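Local coordinates for protein HTH-type transcriptional regulator LysG (Mycobacterium tuberculosis, PDB 3ISP) that probably activates expression of the lysine exporter LysE and represses its own gene, acting as a homodimeric DNA-binding regulator of the LysR family, at residues P191-L205 and F227-M239. Numbering follows the deposited sequence.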
loop_
_atom_site.group_PDB
_atom_site.type_symbol
_atom_site.label_atom_id
_atom_site.label_comp_id
_atom_site.label_asym_id
_atom_site.label_seq_id
_atom_site.Cartn_x
_atom_site.Cartn_y
_atom_site.Cartn_z
ATOM N N PRO A 191 -22.648 14.088 -13.784
ATOM C CA PRO A 191 -21.730 12.982 -13.493
ATOM C C PRO A 191 -20.516 12.989 -14.417
ATOM O O PRO A 191 -20.673 13.085 -15.630
ATOM C CB PRO A 191 -22.592 11.739 -13.758
ATOM C CG PRO A 191 -23.979 12.202 -13.554
ATOM C CD PRO A 191 -24.007 13.609 -14.078
ATOM N N SER A 192 -19.316 12.886 -13.859
ATOM C CA SER A 192 -18.132 12.705 -14.700
ATOM C C SER A 192 -17.713 11.237 -14.731
ATOM O O SER A 192 -18.150 10.437 -13.913
ATOM C CB SER A 192 -16.967 13.593 -14.242
ATOM O OG SER A 192 -16.389 13.104 -13.046
ATOM N N LEU A 193 -16.876 10.886 -15.696
ATOM C CA LEU A 193 -16.298 9.557 -15.753
ATOM C C LEU A 193 -14.842 9.559 -15.278
ATOM O O LEU A 193 -14.321 10.566 -14.791
ATOM C CB LEU A 193 -16.353 9.033 -17.178
ATOM C CG LEU A 193 -17.712 9.015 -17.849
ATOM C CD1 LEU A 193 -17.595 8.346 -19.205
ATOM C CD2 LEU A 193 -18.704 8.296 -16.955
ATOM N N ALA A 194 -14.194 8.416 -15.446
ATOM C CA ALA A 194 -12.812 8.228 -15.048
ATOM C C ALA A 194 -12.477 6.741 -15.105
ATOM O O ALA A 194 -13.351 5.895 -14.921
ATOM C CB ALA A 194 -12.575 8.773 -13.654
ATOM N N TRP A 195 -11.214 6.428 -15.365
ATOM C CA TRP A 195 -10.775 5.044 -15.397
ATOM C C TRP A 195 -10.672 4.478 -13.997
ATOM O O TRP A 195 -10.904 3.287 -13.781
ATOM C CB TRP A 195 -9.430 4.922 -16.116
ATOM C CG TRP A 195 -9.591 4.922 -17.584
ATOM C CD1 TRP A 195 -10.202 5.885 -18.348
ATOM C CD2 TRP A 195 -9.156 3.909 -18.487
ATOM N NE1 TRP A 195 -10.175 5.521 -19.675
ATOM C CE2 TRP A 195 -9.536 4.312 -19.787
ATOM C CE3 TRP A 195 -8.487 2.698 -18.324
ATOM C CZ2 TRP A 195 -9.260 3.550 -20.911
ATOM C CZ3 TRP A 195 -8.220 1.937 -19.449
ATOM C CH2 TRP A 195 -8.604 2.370 -20.727
ATOM N N ASN A 196 -10.325 5.344 -13.054
ATOM C CA ASN A 196 -10.160 4.956 -11.656
ATOM C C ASN A 196 -9.728 6.155 -10.822
ATOM O O ASN A 196 -9.748 7.285 -11.306
ATOM C CB ASN A 196 -9.152 3.813 -11.529
ATOM C CG ASN A 196 -7.814 4.156 -12.130
ATOM O OD1 ASN A 196 -7.157 5.111 -11.714
ATOM N ND2 ASN A 196 -7.399 3.382 -13.115
ATOM N N ARG A 197 -9.328 5.922 -9.578
ATOM C CA ARG A 197 -9.001 7.037 -8.683
ATOM C C ARG A 197 -7.747 7.795 -9.119
ATOM O O ARG A 197 -7.681 9.019 -8.999
ATOM C CB ARG A 197 -8.859 6.567 -7.229
ATOM C CG ARG A 197 -9.789 5.428 -6.841
ATOM C CD ARG A 197 -11.171 5.607 -7.418
ATOM N NE ARG A 197 -11.985 4.423 -7.182
ATOM C CZ ARG A 197 -12.775 4.265 -6.124
ATOM N NH1 ARG A 197 -12.853 5.223 -5.208
ATOM N NH2 ARG A 197 -13.488 3.152 -5.985
ATOM N N ASP A 198 -6.762 7.067 -9.637
ATOM C CA ASP A 198 -5.504 7.680 -10.059
ATOM C C ASP A 198 -5.641 8.474 -11.371
ATOM O O ASP A 198 -4.751 9.253 -11.742
ATOM C CB ASP A 198 -4.391 6.622 -10.167
ATOM C CG ASP A 198 -4.292 5.739 -8.921
ATOM O OD1 ASP A 198 -4.772 6.164 -7.836
ATOM O OD2 ASP A 198 -3.742 4.615 -9.033
ATOM N N ASP A 199 -6.754 8.278 -12.073
ATOM C CA ASP A 199 -7.025 9.044 -13.284
ATOM C C ASP A 199 -7.243 10.506 -12.943
ATOM O O ASP A 199 -8.195 10.855 -12.248
ATOM C CB ASP A 199 -8.244 8.507 -14.018
ATOM C CG ASP A 199 -8.433 9.162 -15.361
ATOM O OD1 ASP A 199 -7.514 9.913 -15.771
ATOM O OD2 ASP A 199 -9.493 8.929 -16.001
ATOM N N GLY A 200 -6.353 11.362 -13.427
ATOM C CA GLY A 200 -6.424 12.769 -13.099
ATOM C C GLY A 200 -6.880 13.586 -14.287
ATOM O O GLY A 200 -7.067 14.800 -14.180
ATOM N N LEU A 201 -7.054 12.914 -15.421
ATOM C CA LEU A 201 -7.417 13.581 -16.665
ATOM C C LEU A 201 -8.584 14.561 -16.526
ATOM O O LEU A 201 -8.467 15.716 -16.905
ATOM C CB LEU A 201 -7.691 12.551 -17.759
ATOM C CG LEU A 201 -6.575 12.417 -18.795
ATOM C CD1 LEU A 201 -5.304 13.061 -18.274
ATOM C CD2 LEU A 201 -6.333 10.965 -19.152
ATOM N N GLN A 202 -9.700 14.106 -15.973
ATOM C CA GLN A 202 -10.876 14.951 -15.821
ATOM C C GLN A 202 -10.589 16.099 -14.843
ATOM O O GLN A 202 -11.134 17.201 -14.960
ATOM C CB GLN A 202 -12.067 14.111 -15.324
ATOM C CG GLN A 202 -12.810 13.311 -16.400
ATOM C CD GLN A 202 -12.055 12.077 -16.908
ATOM O OE1 GLN A 202 -11.147 11.555 -16.253
ATOM N NE2 GLN A 202 -12.441 11.605 -18.082
ATOM N N ASP A 203 -9.730 15.829 -13.869
ATOM C CA ASP A 203 -9.441 16.801 -12.830
ATOM C C ASP A 203 -8.615 17.967 -13.371
ATOM O O ASP A 203 -8.722 19.089 -12.879
ATOM C CB ASP A 203 -8.705 16.133 -11.667
ATOM C CG ASP A 203 -9.635 15.391 -10.732
ATOM O OD1 ASP A 203 -10.857 15.367 -11.008
ATOM O OD2 ASP A 203 -9.144 14.841 -9.713
ATOM N N MET A 204 -7.787 17.702 -14.376
ATOM C CA MET A 204 -6.930 18.742 -14.927
ATOM C C MET A 204 -7.769 19.735 -15.708
ATOM O O MET A 204 -7.551 20.951 -15.623
ATOM C CB MET A 204 -5.826 18.152 -15.793
ATOM C CG MET A 204 -4.790 17.393 -15.003
ATOM S SD MET A 204 -3.581 16.672 -16.110
ATOM C CE MET A 204 -3.214 15.138 -15.242
ATOM N N LEU A 205 -8.722 19.213 -16.479
ATOM C CA LEU A 205 -9.855 20.015 -16.914
ATOM C C LEU A 205 -10.584 20.327 -15.614
ATOM O O LEU A 205 -10.301 19.719 -14.584
ATOM C CB LEU A 205 -10.762 19.225 -17.859
ATOM C CG LEU A 205 -11.574 20.097 -18.815
ATOM C CD1 LEU A 205 -10.916 20.150 -20.185
ATOM C CD2 LEU A 205 -12.998 19.596 -18.938
ATOM N N PHE A 227 -14.877 2.340 -20.988
ATOM C CA PHE A 227 -14.944 3.793 -20.857
ATOM C C PHE A 227 -15.765 4.343 -21.991
ATOM O O PHE A 227 -16.512 5.302 -21.808
ATOM C CB PHE A 227 -13.548 4.399 -20.929
ATOM C CG PHE A 227 -13.448 5.800 -20.386
ATOM C CD1 PHE A 227 -13.468 6.032 -19.020
ATOM C CD2 PHE A 227 -13.274 6.875 -21.234
ATOM C CE1 PHE A 227 -13.352 7.312 -18.506
ATOM C CE2 PHE A 227 -13.149 8.162 -20.728
ATOM C CZ PHE A 227 -13.193 8.377 -19.360
ATOM N N THR A 228 -15.638 3.730 -23.164
ATOM C CA THR A 228 -16.363 4.223 -24.332
ATOM C C THR A 228 -17.881 3.974 -24.242
ATOM O O THR A 228 -18.677 4.858 -24.585
ATOM C CB THR A 228 -15.779 3.695 -25.667
ATOM O OG1 THR A 228 -14.473 4.249 -25.861
ATOM C CG2 THR A 228 -16.653 4.108 -26.840
ATOM N N ALA A 229 -18.279 2.789 -23.780
ATOM C CA ALA A 229 -19.700 2.492 -23.604
ATOM C C ALA A 229 -20.324 3.414 -22.556
ATOM O O ALA A 229 -21.397 3.961 -22.762
ATOM C CB ALA A 229 -19.916 1.029 -23.240
ATOM N N ALA A 230 -19.639 3.590 -21.438
ATOM C CA ALA A 230 -20.086 4.532 -20.424
ATOM C C ALA A 230 -20.472 5.871 -21.047
ATOM O O ALA A 230 -21.582 6.368 -20.834
ATOM C CB ALA A 230 -19.010 4.727 -19.373
ATOM N N ALA A 231 -19.554 6.458 -21.813
ATOM C CA ALA A 231 -19.803 7.767 -22.396
ATOM C C ALA A 231 -20.915 7.672 -23.422
ATOM O O ALA A 231 -21.830 8.488 -23.421
ATOM C CB ALA A 231 -18.550 8.334 -23.023
ATOM N N ARG A 232 -20.839 6.679 -24.299
ATOM C CA ARG A 232 -21.866 6.507 -25.313
ATOM C C ARG A 232 -23.249 6.306 -24.676
ATOM O O ARG A 232 -24.256 6.743 -25.221
ATOM C CB ARG A 232 -21.520 5.350 -26.240
ATOM C CG ARG A 232 -20.638 5.740 -27.405
ATOM C CD ARG A 232 -20.380 4.538 -28.311
ATOM N NE ARG A 232 -19.455 4.842 -29.400
ATOM C CZ ARG A 232 -19.785 5.488 -30.518
ATOM N NH1 ARG A 232 -21.027 5.913 -30.705
ATOM N NH2 ARG A 232 -18.865 5.715 -31.451
ATOM N N ALA A 233 -23.274 5.665 -23.511
ATOM C CA ALA A 233 -24.492 5.417 -22.754
ATOM C C ALA A 233 -24.856 6.551 -21.772
ATOM O O ALA A 233 -25.491 6.322 -20.744
ATOM C CB ALA A 233 -24.367 4.102 -22.010
ATOM N N GLY A 234 -24.444 7.770 -22.086
ATOM C CA GLY A 234 -24.781 8.927 -21.281
ATOM C C GLY A 234 -24.556 8.887 -19.780
ATOM O O GLY A 234 -25.120 9.699 -19.053
ATOM N N LEU A 235 -23.727 7.970 -19.300
ATOM C CA LEU A 235 -23.409 7.930 -17.873
ATOM C C LEU A 235 -22.751 9.208 -17.351
ATOM O O LEU A 235 -22.991 9.618 -16.213
ATOM C CB LEU A 235 -22.513 6.737 -17.557
ATOM C CG LEU A 235 -23.219 5.496 -17.022
ATOM C CD1 LEU A 235 -22.198 4.441 -16.577
ATOM C CD2 LEU A 235 -24.128 5.897 -15.870
ATOM N N GLY A 236 -21.908 9.828 -18.171
ATOM C CA GLY A 236 -21.163 10.996 -17.737
ATOM C C GLY A 236 -20.257 11.543 -18.817
ATOM O O GLY A 236 -20.159 10.953 -19.889
ATOM N N TRP A 237 -19.607 12.672 -18.543
ATOM C CA TRP A 237 -18.594 13.214 -19.458
ATOM C C TRP A 237 -17.209 12.732 -19.019
ATOM O O TRP A 237 -16.995 12.425 -17.839
ATOM C CB TRP A 237 -18.630 14.758 -19.517
ATOM C CG TRP A 237 -18.184 15.427 -18.235
ATOM C CD1 TRP A 237 -18.956 15.711 -17.152
ATOM C CD2 TRP A 237 -16.865 15.868 -17.908
ATOM N NE1 TRP A 237 -18.202 16.306 -16.167
ATOM C CE2 TRP A 237 -16.914 16.413 -16.613
ATOM C CE3 TRP A 237 -15.643 15.848 -18.583
ATOM C CZ2 TRP A 237 -15.788 16.942 -15.982
ATOM C CZ3 TRP A 237 -14.531 16.376 -17.949
ATOM C CH2 TRP A 237 -14.613 16.908 -16.662
ATOM N N GLY A 238 -16.281 12.665 -19.973
ATOM C CA GLY A 238 -14.928 12.210 -19.710
ATOM C C GLY A 238 -13.926 12.628 -20.775
ATOM O O GLY A 238 -14.306 13.015 -21.877
ATOM N N MET A 239 -12.639 12.549 -20.451
ATOM C CA MET A 239 -11.601 12.928 -21.402
ATOM C C MET A 239 -11.214 11.774 -22.340
ATOM O O MET A 239 -10.839 10.681 -21.899
ATOM C CB MET A 239 -10.376 13.453 -20.658
ATOM C CG MET A 239 -10.687 14.410 -19.527
ATOM S SD MET A 239 -11.133 16.061 -20.063
ATOM C CE MET A 239 -10.338 16.197 -21.646
HETATM O O HOH W 1 -9.515 7.616 -21.686
HETATM O O HOH W 2 -9.844 9.284 -19.338
#
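Phe227 lies between Leu193 and Trp195, which meet opposite faces of its ring. With CG anti to the backbone N (chi1 -162°), the phenyl leaves helix 224-232 toward the loop. The indole of Trp195 covers one face as an oblique aromatic pair, ring centroids 4.3 Å apart and planes at 36°. Leu193 comes over the other face and runs on toward the helix, its CD1 3.9 Å from both Ala230 CB and Ala231 CB, while CD2 turns to Leu235 and lies against the Gly236 backbone, 3.7 Å from Gly236 CA.

Just before strand 238-241, the Trp237 indole receives Ser192 CB over its five-membered ring, a CH-pi contact 3.9 Å from the centroid. Leu205 CD2 meets the far end of the indole at CZ3 (3.7 Å), and Met239 packs against Leu201 and Leu205.

Two backbone bonds tie the two segments beside this core: Trp237 N to Pro191 O (3.1 Å), in the carbonyl plane, and Leu193 N to Trp237 O (2.6 Å), the donor tilted from the Trp237 carbonyl plane. At the polar edge the Asp199 carboxylate takes Trp195 N on OD2 (3.1 Å, 169° at the hydrogen) and caps Leu201 N through OD1, fixing the turn before helix 201-210. Ser192 and Trp237 thus form a single beta bridge beside strand 238-241, outermost in the sheet within this chain, joining loop, helices and sheet in the periplasmic-binding-protein-like regulatory domain of LysR-type regulators.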